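Side-chain contacts in transcriptional regulator, MarR family (Silicibacter pomeroyi DSS-3, PDB 3CDH), which probably binds DNA through a winged helix-turn-helix lobe and regulates transcription: residues Q31-I36 and L41-W46; R47-L52 and A109-L114; I77-D82 and V87-D92; A120-L125 and R136-L141. One frame throughout, in Å; residues are numbered along the deposited sequence. Where two conformers were deposited one is given.

Overall arrangement
From the N terminus, helix 17-38 and helix 43-54 meet in interaction 1, which closes the short turn between them. Helix 43-54 runs on into interaction 2, where it crosses helix 105-130 and closes a loop of 56 residues. Nested inside that loop is interaction 3, which closes the short turn from helix 71-84 into strand 87-89. Interaction 4 follows in series and joins helix 105-130 to helix 137-147. Interactions 1 and 2 touch through Leu41, Trp46 and Leu114, and interactions 2 and 3 through Leu49 and Met81. The winged helix-turn-helix lobe, which probably binds DNA, is thus tied to the helices of the dimer interface; interactions 3 and 4 lie on opposite sides of the chain's centre.

Interaction 1 (Q31-I36 and L41-W46); sequences QFHDHI and LRVPEW
Leu41 N donates to Ile36 O at 3.1 Å, closing the turn between two helices and bringing the two CA atoms within 5.3 Å of each other. Beside this bond Ile36 CG2 packs against Leu41 CB at 3.7 Å. Phe32, its CG anti to the backbone N (chi1 -164°), reaches toward Trp46 and sets its ring edge on the indole face in a T-shaped pair, centroids 4.9 Å apart and planes at 66°. Phe32 CE2 stands over the rim of the six-membered ring, and Ile36 CD1 lies over the same indole face. Ile36 CG1 also packs on Trp46 CB at 3.7 Å. This is where the first long helix of the MarR fold hands over to the winged helix-turn-helix lobe, the probable DNA-binding part, and Tyr16 of the second subunit packs on both aromatic residues. With an alanine at Trp46, the edge of Phe32 and the end of Ile36 would probably lose the surface they rest on, and a gap would open between the helices. Further out, Val43 CG2 sits over the centre of the His33 imidazole, a CH-pi contact of 3.6 Å to the centroid. A water lies in the His33 ring plane, 2.9 Å from His33 NE2, and takes a weak bond from Trp46 NE1. Glu45 OE2 accepts the N-H of the N-cap residue Arg42, whose guanidinium also pairs with this carboxylate and reaches Gln80.

Interaction 2 (R47-L52 and A109-L114); sequences RVLACL and ALAESL
Leu49 on helix 43-54, the first helix of the winged helix-turn-helix lobe, meets Leu110, Ala111 and Leu114 on helix 105-130, a long helix that also reaches the dimer interface. The two segments cross almost perpendicularly, at -93°, with their axes 9.0 Å apart at the closest point. The small Ala111 marks the crossing: its CB lies 3.9 Å from Leu49 CB and also rests against Leu49 O, which lets the CA atoms of these two residues approach to 5.1 Å. Leu49 turns its CG anti to its own carbonyl carbon (chi1 -64°), which carries CD1 past the alanine to the two leucines. There Leu49 CD1 touches Leu114 CD1 at 3.8 Å and Leu110 CD2 at 4.0 Å, so one methyl bridges side chains a helical turn apart. Leu103 of strand 100-103 packs on both Leu49 and Ala111, and Met81 of helix 71-84 also touches Leu49. No hydrogen bond spans the two segments. Cohesion here rests on the burial of apolar groups, with Leu49 CB against an alanine and its CD1 shared by two further leucines.

Interaction 3 (I77-D82 and V87-D92); sequences IVDQMD and VTRVAD
Arg89 turns its guanidinium back over helix 71-84 and brings it to two acids about one turn apart, Asp79 and Asp82. The carboxylate of Asp79 is nearly coplanar with it, the planes 16° apart, and OD1 meets NH2 at the guanidinium edge; the modelled Asp79 OD1 to Arg89 NH2 distance of 2.4 Å is doubtfully short, and Arg89 has a second conformer. Asp82 approaches differently: its side chain crosses the arginine at about a right angle, its carboxylate plane is turned 42° from the guanidinium, and Arg89 NE donates to Asp82 OD2 at 3.2 Å from nearly along the C-O axis. Bends at chi2 and chi3 fold the arginine back to both acids in a salt-bridge network. Beneath the charges, Val78 CG1 touches Val87 CG1 at 4.1 Å, the two valines crossing roughly at right angles, while CE of the selenomethionine Met81 meets Val87 CG2 at 4.2 Å. The backbone adds a CA-H...O contact from Asp82 CA to Val87 O. As in related winged helix-turn-helix proteins, helix 71-84 is probably the recognition helix, and strand 87-89 opens the wing. Thr88 pairs through its backbone with Arg102 of strand 100-103, Val87 packs on Val101 and Leu103, and Met81 reaches Val48 and Leu49 of helix 43-54.

Interaction 4 (A120-L125 and R136-L141); sequences AHETRL and RIKGVL
Glu122 and Lys138 join helix 105-130 to helix 137-147 in the helical dimerisation region of the MarR fold, where both residues also meet the second subunit. The backbones stand well apart, with the nearest CA atoms, those of Glu122 and Lys138, separated by 11.0 Å, and two long side chains span the distance. The electrostatic link is a single salt bridge. Glu122 leaves its helix with CG anti to the backbone N (chi1 174°) and stays extended to the carboxylate; Lys138 is likewise stretched out beyond CG, and the two chains cross at about a right angle.

Hydrogen bonds tie both charged ends to the partner molecule. Glu122 OE2 accepts the N-H of Leu17 of the second subunit, and Lys138 NZ is hydrogen-bonded to the carbonyl O of Gly15 of the second subunit, so the ion pair clasps the backbone at the start of a neighbouring helix. An alanine at Glu122 is likely to leave the ammonium of Lys138 without its counter-charge and the Leu17 N-H of the second subunit without this acceptor, weakening the link between the subunits.

Apolar packing accompanies the polar pair. Ile137 rests on Leu126 and Leu129 of its own chain and on Val140 of the second subunit, whose Leu17 and Leu21 receive Leu125 and Leu141. At the centre of the polar pair a single oxygen does double duty: Glu122 OE2, already bonded to the second subunit, lies 3.1 Å from Lys138 NZ.

Interaction 1 (Q31-I36 and L41-W46)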
loop_
_atom_site.group_PDB
_atom_site.type_symbol
_atom_site.label_atom_id
_atom_site.label_comp_id
_atom_site.label_asym_id
_atom_site.label_seq_id
_atom_site.Cartn_x
_atom_site.Cartn_y
_atom_site.Cartn_z
ATOM N N GLN B 31 -7.411 -1.175 11.077
ATOM C CA GLN B 31 -8.592 -1.080 11.921
ATOM C C GLN B 31 -9.824 -0.672 11.124
ATOM O O GLN B 31 -10.885 -1.267 11.248
ATOM C CB GLN B 31 -8.358 -0.151 13.102
ATOM C CG GLN B 31 -9.187 -0.469 14.355
ATOM C CD GLN B 31 -9.172 0.713 15.360
ATOM O OE1 GLN B 31 -8.275 0.800 16.230
ATOM N NE2 GLN B 31 -10.142 1.657 15.208
ATOM N N PHE B 32 -9.688 0.319 10.267
ATOM C CA PHE B 32 -10.813 0.707 9.460
ATOM C C PHE B 32 -11.244 -0.380 8.487
ATOM O O PHE B 32 -12.450 -0.569 8.252
ATOM C CB PHE B 32 -10.555 2.003 8.709
ATOM C CG PHE B 32 -11.803 2.614 8.183
ATOM C CD1 PHE B 32 -12.802 3.031 9.069
ATOM C CD2 PHE B 32 -12.027 2.700 6.819
ATOM C CE1 PHE B 32 -13.990 3.551 8.603
ATOM C CE2 PHE B 32 -13.229 3.244 6.330
ATOM C CZ PHE B 32 -14.208 3.664 7.226
ATOM N N HIS B 33 -10.271 -1.086 7.912
ATOM C CA HIS B 33 -10.615 -2.180 7.036
ATOM C C HIS B 33 -11.392 -3.262 7.800
ATOM O O HIS B 33 -12.358 -3.801 7.273
ATOM C CB HIS B 33 -9.407 -2.716 6.266
ATOM C CG HIS B 33 -8.852 -1.757 5.248
ATOM N ND1 HIS B 33 -7.685 -2.006 4.553
ATOM C CD2 HIS B 33 -9.291 -0.543 4.816
ATOM C CE1 HIS B 33 -7.435 -0.990 3.735
ATOM N NE2 HIS B 33 -8.389 -0.086 3.879
ATOM N N ASP B 34 -11.018 -3.531 9.050
ATOM C CA ASP B 34 -11.810 -4.411 9.931
ATOM C C ASP B 34 -13.303 -4.022 9.956
ATOM O O ASP B 34 -14.206 -4.884 9.912
ATOM C CB ASP B 34 -11.275 -4.413 11.379
ATOM C CG ASP B 34 -9.870 -5.010 11.510
ATOM O OD1 ASP B 34 -9.477 -5.860 10.673
ATOM O OD2 ASP B 34 -9.154 -4.627 12.476
ATOM N N HIS B 35 -13.530 -2.718 10.027
ATOM C CA HIS B 35 -14.853 -2.150 10.099
ATOM C C HIS B 35 -15.632 -2.345 8.803
ATOM O O HIS B 35 -16.789 -2.767 8.825
ATOM C CB HIS B 35 -14.745 -0.671 10.468
ATOM C CG HIS B 35 -16.062 0.023 10.572
ATOM N ND1 HIS B 35 -17.022 -0.344 11.488
ATOM C CD2 HIS B 35 -16.584 1.053 9.871
ATOM C CE1 HIS B 35 -18.088 0.422 11.338
ATOM N NE2 HIS B 35 -17.841 1.288 10.373
ATOM N N ILE B 36 -14.998 -2.042 7.677
ATOM C CA ILE B 36 -15.591 -2.278 6.362
ATOM C C ILE B 36 -15.996 -3.755 6.211
ATOM O O ILE B 36 -17.108 -4.052 5.780
ATOM C CB ILE B 36 -14.596 -1.802 5.242
ATOM C CG1 ILE B 36 -14.917 -0.383 4.875
ATOM C CG2 ILE B 36 -14.701 -2.540 3.923
ATOM C CD1 ILE B 36 -14.547 0.556 5.912
ATOM N N LEU B 41 -18.576 -5.259 3.337
ATOM C CA LEU B 41 -18.028 -4.536 2.206
ATOM C C LEU B 41 -16.567 -4.878 1.914
ATOM O O LEU B 41 -15.793 -5.176 2.837
ATOM C CB LEU B 41 -18.113 -3.036 2.467
ATOM C CG LEU B 41 -19.437 -2.393 2.119
ATOM C CD1 LEU B 41 -19.359 -0.928 2.456
ATOM C CD2 LEU B 41 -19.701 -2.580 0.647
ATOM N N ARG B 42 -16.184 -4.797 0.639
ATOM C CA ARG B 42 -14.788 -4.986 0.253
ATOM C C ARG B 42 -14.062 -3.639 0.191
ATOM O O ARG B 42 -14.681 -2.583 -0.064
ATOM C CB ARG B 42 -14.703 -5.696 -1.088
ATOM C CG ARG B 42 -14.910 -7.160 -1.029
ATOM C CD ARG B 42 -15.169 -7.725 -2.416
ATOM N NE ARG B 42 -16.177 -6.913 -3.121
ATOM C CZ ARG B 42 -16.483 -7.020 -4.422
ATOM N NH1 ARG B 42 -17.425 -6.222 -4.950
ATOM N NH2 ARG B 42 -15.856 -7.919 -5.196
ATOM N N VAL B 43 -12.748 -3.667 0.410
ATOM C CA VAL B 43 -11.971 -2.419 0.402
ATOM C C VAL B 43 -12.158 -1.602 -0.882
ATOM O O VAL B 43 -12.399 -0.403 -0.829
ATOM C CB VAL B 43 -10.477 -2.652 0.710
ATOM C CG1 VAL B 43 -9.658 -1.406 0.383
ATOM C CG2 VAL B 43 -10.308 -3.028 2.154
ATOM N N PRO B 44 -12.087 -2.245 -2.041
ATOM C CA PRO B 44 -12.309 -1.420 -3.227
ATOM C C PRO B 44 -13.695 -0.776 -3.242
ATOM O O PRO B 44 -13.831 0.356 -3.727
ATOM C CB PRO B 44 -12.184 -2.409 -4.385
ATOM C CG PRO B 44 -11.536 -3.582 -3.828
ATOM C CD PRO B 44 -11.809 -3.649 -2.378
ATOM N N GLU B 45 -14.721 -1.485 -2.743
ATOM C CA GLU B 45 -16.074 -0.913 -2.737
ATOM C C GLU B 45 -16.096 0.343 -1.877
ATOM O O GLU B 45 -16.606 1.375 -2.289
ATOM C CB GLU B 45 -17.108 -1.915 -2.282
ATOM C CG GLU B 45 -17.931 -2.509 -3.398
ATOM C CD GLU B 45 -18.529 -3.855 -3.038
ATOM O OE1 GLU B 45 -19.415 -4.372 -3.765
ATOM O OE2 GLU B 45 -18.097 -4.433 -2.014
ATOM N N TRP B 46 -15.470 0.295 -0.712
ATOM C CA TRP B 46 -15.455 1.477 0.133
ATOM C C TRP B 46 -14.734 2.645 -0.543
ATOM O O TRP B 46 -15.162 3.807 -0.428
ATOM C CB TRP B 46 -14.888 1.133 1.508
ATOM C CG TRP B 46 -13.922 2.094 2.036
ATOM C CD1 TRP B 46 -12.575 1.920 2.106
ATOM C CD2 TRP B 46 -14.189 3.386 2.586
ATOM N NE1 TRP B 46 -11.980 3.013 2.675
ATOM C CE2 TRP B 46 -12.943 3.934 2.982
ATOM C CE3 TRP B 46 -15.350 4.133 2.793
ATOM C CZ2 TRP B 46 -12.819 5.201 3.556
ATOM C CZ3 TRP B 46 -15.231 5.407 3.366
ATOM C CH2 TRP B 46 -13.973 5.927 3.733
HETATM O O HOH W 1 -8.698 2.314 2.315
#

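Interaction 2 (R47-L52 and A109-L114)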
loop_
_atom_site.group_PDB
_atom_site.type_symbol
_atom_site.label_atom_id
_atom_site.label_comp_id
_atom_site.label_asym_id
_atom_site.label_seq_id
_atom_site.Cartn_x
_atom_site.Cartn_y
_atom_site.Cartn_z
ATOM N N ARG B 47 -13.659 2.345 -1.261
ATOM C CA ARG B 47 -12.902 3.401 -1.896
ATOM C C ARG B 47 -13.750 4.079 -2.951
ATOM O O ARG B 47 -13.742 5.316 -3.055
ATOM C CB ARG B 47 -11.611 2.877 -2.489
ATOM C CG ARG B 47 -10.650 2.459 -1.420
ATOM C CD ARG B 47 -9.388 1.886 -1.982
ATOM N NE ARG B 47 -8.395 1.673 -0.930
ATOM C CZ ARG B 47 -7.197 1.116 -1.135
ATOM N NH1 ARG B 47 -6.834 0.711 -2.365
ATOM N NH2 ARG B 47 -6.363 0.963 -0.110
ATOM N N VAL B 48 -14.502 3.290 -3.720
ATOM C CA VAL B 48 -15.393 3.889 -4.697
ATOM C C VAL B 48 -16.360 4.831 -3.984
ATOM O O VAL B 48 -16.545 5.982 -4.429
ATOM C CB VAL B 48 -16.169 2.870 -5.492
ATOM C CG1 VAL B 48 -17.434 3.518 -6.088
ATOM C CG2 VAL B 48 -15.286 2.303 -6.564
ATOM N N LEU B 49 -16.949 4.360 -2.878
ATOM C CA LEU B 49 -17.833 5.206 -2.080
ATOM C C LEU B 49 -17.122 6.434 -1.545
ATOM O O LEU B 49 -17.650 7.556 -1.621
ATOM C CB LEU B 49 -18.467 4.432 -0.935
ATOM C CG LEU B 49 -19.394 3.288 -1.336
ATOM C CD1 LEU B 49 -19.759 2.560 -0.081
ATOM C CD2 LEU B 49 -20.651 3.766 -2.059
ATOM N N ALA B 50 -15.919 6.241 -1.017
ATOM C CA ALA B 50 -15.150 7.382 -0.541
ATOM C C ALA B 50 -14.921 8.415 -1.670
ATOM O O ALA B 50 -15.088 9.633 -1.454
ATOM C CB ALA B 50 -13.866 6.927 0.089
ATOM N N CYS B 51 -14.596 7.947 -2.876
ATOM C CA CYS B 51 -14.386 8.889 -3.992
ATOM C C CYS B 51 -15.625 9.593 -4.453
ATOM O O CYS B 51 -15.524 10.672 -5.008
ATOM C CB CYS B 51 -13.828 8.207 -5.224
ATOM S SG CYS B 51 -12.270 7.512 -4.954
ATOM N N LEU B 52 -16.787 8.970 -4.287
ATOM C CA LEU B 52 -17.997 9.545 -4.867
ATOM C C LEU B 52 -18.800 10.389 -3.898
ATOM O O LEU B 52 -19.742 11.042 -4.308
ATOM C CB LEU B 52 -18.876 8.481 -5.525
ATOM C CG LEU B 52 -18.319 7.773 -6.755
ATOM C CD1 LEU B 52 -19.304 6.747 -7.170
ATOM C CD2 LEU B 52 -18.082 8.719 -7.897
ATOM N N ALA B 109 -26.200 7.454 0.988
ATOM C CA ALA B 109 -26.427 7.318 2.431
ATOM C C ALA B 109 -25.294 6.507 3.060
ATOM O O ALA B 109 -24.773 6.858 4.129
ATOM C CB ALA B 109 -27.773 6.667 2.720
ATOM N N LEU B 110 -24.923 5.425 2.373
ATOM C CA LEU B 110 -23.968 4.487 2.889
ATOM C C LEU B 110 -22.599 5.152 2.919
ATOM O O LEU B 110 -21.914 5.131 3.950
ATOM C CB LEU B 110 -23.955 3.251 2.023
ATOM C CG LEU B 110 -22.928 2.177 2.382
ATOM C CD1 LEU B 110 -22.978 1.805 3.874
ATOM C CD2 LEU B 110 -23.084 0.932 1.488
ATOM N N ALA B 111 -22.224 5.769 1.801
ATOM C CA ALA B 111 -20.982 6.516 1.719
ATOM C C ALA B 111 -20.909 7.527 2.827
ATOM O O ALA B 111 -19.858 7.702 3.451
ATOM C CB ALA B 111 -20.860 7.205 0.385
ATOM N N GLU B 112 -22.027 8.186 3.105
ATOM C CA GLU B 112 -21.963 9.213 4.116
ATOM C C GLU B 112 -21.665 8.645 5.476
ATOM O O GLU B 112 -20.816 9.171 6.189
ATOM C CB GLU B 112 -23.195 10.071 4.119
ATOM C CG GLU B 112 -22.948 11.385 3.423
ATOM C CD GLU B 112 -24.194 11.926 2.720
ATOM O OE1 GLU B 112 -25.342 11.771 3.236
ATOM O OE2 GLU B 112 -24.014 12.518 1.632
ATOM N N SER B 113 -22.302 7.542 5.833
ATOM C CA SER B 113 -22.051 7.035 7.153
ATOM C C SER B 113 -20.663 6.405 7.261
ATOM O O SER B 113 -20.002 6.532 8.294
ATOM C CB SER B 113 -23.177 6.135 7.638
ATOM O OG SER B 113 -22.944 4.817 7.256
ATOM N N LEU B 114 -20.180 5.796 6.184
ATOM C CA LEU B 114 -18.804 5.315 6.170
ATOM C C LEU B 114 -17.771 6.428 6.249
ATOM O O LEU B 114 -16.799 6.324 6.992
ATOM C CB LEU B 114 -18.542 4.489 4.934
ATOM C CG LEU B 114 -19.292 3.179 4.978
ATOM C CD1 LEU B 114 -19.041 2.431 3.695
ATOM C CD2 LEU B 114 -18.853 2.379 6.186
#

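Interaction 3 (I77-D82 and V87-D92)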
loop_
_atom_site.group_PDB
_atom_site.type_symbol
_atom_site.label_atom_id
_atom_site.label_comp_id
_atom_site.label_asym_id
_atom_site.label_seq_id
_atom_site.Cartn_x
_atom_site.Cartn_y
_atom_site.Cartn_z
ATOM N N ILE B 77 -15.757 -4.278 -10.324
ATOM C CA ILE B 77 -16.269 -3.813 -9.053
ATOM C C ILE B 77 -17.399 -2.831 -9.195
ATOM O O ILE B 77 -18.446 -3.009 -8.554
ATOM C CB ILE B 77 -15.188 -3.299 -8.128
ATOM C CG1 ILE B 77 -14.616 -4.505 -7.416
ATOM C CG2 ILE B 77 -15.785 -2.402 -7.053
ATOM C CD1 ILE B 77 -13.213 -4.378 -7.161
ATOM N N VAL B 78 -17.222 -1.820 -10.037
ATOM C CA VAL B 78 -18.271 -0.858 -10.199
ATOM C C VAL B 78 -19.508 -1.564 -10.716
ATOM O O VAL B 78 -20.589 -1.299 -10.219
ATOM C CB VAL B 78 -17.869 0.295 -11.104
ATOM C CG1 VAL B 78 -19.086 1.089 -11.538
ATOM C CG2 VAL B 78 -16.839 1.200 -10.373
ATOM N N ASP B 79 -19.374 -2.483 -11.673
ATOM C CA ASP B 79 -20.563 -3.201 -12.144
ATOM C C ASP B 79 -21.323 -3.892 -11.026
ATOM O O ASP B 79 -22.566 -3.947 -11.041
ATOM C CB ASP B 79 -20.214 -4.270 -13.151
ATOM C CG ASP B 79 -19.732 -3.706 -14.457
ATOM O OD1 ASP B 79 -20.014 -2.527 -14.785
ATOM O OD2 ASP B 79 -19.041 -4.472 -15.155
ATOM N N GLN B 80 -20.586 -4.444 -10.073
ATOM C CA GLN B 80 -21.226 -5.185 -8.986
ATOM C C GLN B 80 -22.017 -4.238 -8.102
ATOM O O GLN B 80 -23.130 -4.560 -7.695
ATOM C CB GLN B 80 -20.200 -5.943 -8.157
ATOM C CG GLN B 80 -19.577 -7.055 -8.902
ATOM C CD GLN B 80 -18.478 -7.717 -8.104
ATOM O OE1 GLN B 80 -17.660 -7.045 -7.451
ATOM N NE2 GLN B 80 -18.464 -9.055 -8.128
HETATM N N MSE B 81 -21.434 -3.076 -7.822
HETATM C CA MSE B 81 -22.096 -2.063 -7.056
HETATM C C MSE B 81 -23.325 -1.530 -7.787
HETATM O O MSE B 81 -24.355 -1.232 -7.186
HETATM C CB MSE B 81 -21.115 -0.947 -6.742
HETATM C CG MSE B 81 -20.008 -1.402 -5.854
HETATM SE SE MSE B 81 -18.669 0.004 -5.571
HETATM C CE MSE B 81 -19.585 1.096 -4.270
ATOM N N ASP B 82 -23.211 -1.393 -9.096
ATOM C CA ASP B 82 -24.327 -1.033 -9.946
ATOM C C ASP B 82 -25.430 -2.060 -9.744
ATOM O O ASP B 82 -26.533 -1.673 -9.416
ATOM C CB ASP B 82 -23.859 -0.991 -11.397
ATOM C CG ASP B 82 -24.844 -0.289 -12.333
ATOM O OD1 ASP B 82 -26.065 -0.414 -12.138
ATOM O OD2 ASP B 82 -24.377 0.376 -13.308
ATOM N N VAL B 87 -24.685 2.361 -7.118
ATOM C CA VAL B 87 -23.981 3.227 -8.064
ATOM C C VAL B 87 -24.664 3.188 -9.416
ATOM O O VAL B 87 -25.145 2.153 -9.821
ATOM C CB VAL B 87 -22.513 2.756 -8.169
ATOM C CG1 VAL B 87 -21.919 3.120 -9.466
ATOM C CG2 VAL B 87 -21.712 3.372 -7.058
ATOM N N THR B 88 -24.718 4.303 -10.131
ATOM C CA THR B 88 -25.367 4.284 -11.455
ATOM C C THR B 88 -24.563 5.016 -12.547
ATOM O O THR B 88 -23.718 5.843 -12.225
ATOM C CB THR B 88 -26.838 4.750 -11.312
ATOM O OG1 THR B 88 -27.584 4.357 -12.458
ATOM C CG2 THR B 88 -26.937 6.246 -11.087
ATOM N N ARG B 89 -24.796 4.680 -13.816
ATOM C CA ARG B 89 -24.120 5.374 -14.927
ATOM C C ARG B 89 -24.865 6.658 -15.245
ATOM O O ARG B 89 -26.093 6.683 -15.296
ATOM C CB ARG B 89 -24.023 4.524 -16.210
ATOM C CG ARG B 89 -23.766 3.033 -16.028
ATOM C CD ARG B 89 -22.298 2.647 -16.031
ATOM N NE ARG B 89 -22.044 1.549 -15.096
ATOM C CZ ARG B 89 -21.135 0.600 -15.276
ATOM N NH1 ARG B 89 -20.377 0.568 -16.363
ATOM N NH2 ARG B 89 -20.996 -0.331 -14.360
ATOM N N VAL B 90 -24.109 7.724 -15.449
ATOM C CA VAL B 90 -24.657 9.004 -15.842
ATOM C C VAL B 90 -24.907 8.955 -17.352
ATOM O O VAL B 90 -24.011 8.592 -18.127
ATOM C CB VAL B 90 -23.666 10.110 -15.478
ATOM C CG1 VAL B 90 -24.243 11.498 -15.754
ATOM C CG2 VAL B 90 -23.287 9.979 -14.013
ATOM N N ALA B 91 -26.137 9.289 -17.753
ATOM C CA ALA B 91 -26.558 9.279 -19.178
ATOM C C ALA B 91 -25.791 10.311 -20.030
ATOM O O ALA B 91 -25.389 11.361 -19.511
ATOM C CB ALA B 91 -28.073 9.488 -19.299
ATOM N N ASP B 92 -25.581 9.997 -21.320
ATOM C CA ASP B 92 -24.834 10.878 -22.271
ATOM C C ASP B 92 -25.228 10.722 -23.772
ATOM O O ASP B 92 -26.182 9.984 -24.073
ATOM C CB ASP B 92 -23.311 10.729 -22.076
ATOM C CG ASP B 92 -22.726 11.853 -21.226
ATOM O OD1 ASP B 92 -22.718 13.021 -21.708
ATOM O OD2 ASP B 92 -22.290 11.575 -20.079
#

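Interaction 4 (A120-L125 and R136-L141)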
loop_
_atom_site.group_PDB
_atom_site.type_symbol
_atom_site.label_atom_id
_atom_site.label_comp_id
_atom_site.label_asym_id
_atom_site.label_seq_id
_atom_site.Cartn_x
_atom_site.Cartn_y
_atom_site.Cartn_z
ATOM N N ALA B 120 -13.658 9.834 11.902
ATOM C CA ALA B 120 -13.507 9.686 13.356
ATOM C C ALA B 120 -12.300 8.812 13.698
ATOM O O ALA B 120 -11.539 9.143 14.606
ATOM C CB ALA B 120 -14.782 9.146 13.980
ATOM N N HIS B 121 -12.142 7.716 12.957
ATOM C CA HIS B 121 -11.005 6.813 13.087
ATOM C C HIS B 121 -9.679 7.547 12.772
ATOM O O HIS B 121 -8.657 7.315 13.437
ATOM C CB HIS B 121 -11.191 5.601 12.155
ATOM C CG HIS B 121 -12.151 4.552 12.660
ATOM N ND1 HIS B 121 -13.458 4.828 13.010
ATOM C CD2 HIS B 121 -11.999 3.211 12.817
ATOM C CE1 HIS B 121 -14.061 3.711 13.378
ATOM N NE2 HIS B 121 -13.199 2.715 13.268
ATOM N N GLU B 122 -9.704 8.427 11.766
ATOM C CA GLU B 122 -8.566 9.240 11.378
ATOM C C GLU B 122 -8.225 10.226 12.485
ATOM O O GLU B 122 -7.050 10.453 12.779
ATOM C CB GLU B 122 -8.846 9.994 10.079
ATOM C CG GLU B 122 -7.734 10.977 9.692
ATOM C CD GLU B 122 -8.028 11.778 8.452
ATOM O OE1 GLU B 122 -9.143 12.311 8.302
ATOM O OE2 GLU B 122 -7.132 11.894 7.608
ATOM N N THR B 123 -9.245 10.806 13.104
ATOM C CA THR B 123 -9.013 11.784 14.155
ATOM C C THR B 123 -8.442 11.090 15.370
ATOM O O THR B 123 -7.549 11.632 16.027
ATOM C CB THR B 123 -10.277 12.591 14.534
ATOM O OG1 THR B 123 -10.965 12.977 13.343
ATOM C CG2 THR B 123 -9.890 13.849 15.309
ATOM N N ARG B 124 -8.940 9.894 15.660
ATOM C CA ARG B 124 -8.401 9.109 16.751
ATOM C C ARG B 124 -6.887 9.016 16.547
ATOM O O ARG B 124 -6.089 9.364 17.431
ATOM C CB ARG B 124 -9.017 7.711 16.753
ATOM C CG ARG B 124 -9.195 7.063 18.135
ATOM C CD ARG B 124 -10.701 6.861 18.549
ATOM N NE ARG B 124 -11.588 6.332 17.486
ATOM C CZ ARG B 124 -11.455 5.161 16.830
ATOM N NH1 ARG B 124 -12.345 4.820 15.893
ATOM N NH2 ARG B 124 -10.429 4.333 17.079
ATOM N N LEU B 125 -6.492 8.581 15.362
ATOM C CA LEU B 125 -5.085 8.362 15.084
ATOM C C LEU B 125 -4.238 9.660 15.094
ATOM O O LEU B 125 -3.148 9.706 15.674
ATOM C CB LEU B 125 -4.948 7.590 13.777
ATOM C CG LEU B 125 -3.565 7.315 13.216
ATOM C CD1 LEU B 125 -2.672 6.627 14.230
ATOM C CD2 LEU B 125 -3.721 6.459 11.999
ATOM N N ARG B 136 2.876 15.876 11.861
ATOM C CA ARG B 136 2.550 16.441 10.534
ATOM C C ARG B 136 2.649 15.420 9.377
ATOM O O ARG B 136 2.951 15.791 8.230
ATOM C CB ARG B 136 3.403 17.677 10.230
ATOM C CG ARG B 136 3.168 18.864 11.146
ATOM C CD ARG B 136 3.918 20.101 10.619
ATOM N NE ARG B 136 4.193 21.074 11.691
ATOM C CZ ARG B 136 3.354 22.054 12.077
ATOM N NH1 ARG B 136 2.159 22.229 11.481
ATOM N NH2 ARG B 136 3.707 22.871 13.077
ATOM N N ILE B 137 2.377 14.147 9.687
ATOM C CA ILE B 137 2.338 13.062 8.699
ATOM C C ILE B 137 1.594 13.458 7.412
ATOM O O ILE B 137 2.021 13.140 6.311
ATOM C CB ILE B 137 1.751 11.743 9.311
ATOM C CG1 ILE B 137 1.587 10.639 8.269
ATOM C CG2 ILE B 137 0.381 11.953 9.905
ATOM C CD1 ILE B 137 2.838 9.881 7.929
ATOM N N LYS B 138 0.497 14.179 7.545
ATOM C CA LYS B 138 -0.300 14.516 6.396
ATOM C C LYS B 138 0.387 15.459 5.414
ATOM O O LYS B 138 0.308 15.239 4.199
ATOM C CB LYS B 138 -1.594 15.118 6.844
ATOM C CG LYS B 138 -2.641 14.121 7.205
ATOM C CD LYS B 138 -3.954 14.833 6.988
ATOM C CE LYS B 138 -5.075 14.071 7.556
ATOM N NZ LYS B 138 -6.295 14.807 7.222
ATOM N N GLY B 139 1.049 16.509 5.911
ATOM C CA GLY B 139 1.749 17.420 5.020
ATOM C C GLY B 139 2.920 16.686 4.427
ATOM O O GLY B 139 3.248 16.818 3.244
ATOM N N VAL B 140 3.542 15.864 5.254
ATOM C CA VAL B 140 4.692 15.130 4.819
ATOM C C VAL B 140 4.328 14.324 3.582
ATOM O O VAL B 140 5.034 14.398 2.562
ATOM C CB VAL B 140 5.213 14.230 5.953
ATOM C CG1 VAL B 140 6.226 13.203 5.439
ATOM C CG2 VAL B 140 5.829 15.087 7.054
ATOM N N LEU B 141 3.211 13.592 3.663
ATOM C CA LEU B 141 2.797 12.688 2.587
ATOM C C LEU B 141 2.355 13.486 1.367
ATOM O O LEU B 141 2.692 13.135 0.228
ATOM C CB LEU B 141 1.720 11.704 3.066
ATOM C CG LEU B 141 2.064 10.765 4.225
ATOM C CD1 LEU B 141 0.819 10.050 4.698
ATOM C CD2 LEU B 141 3.138 9.771 3.835
#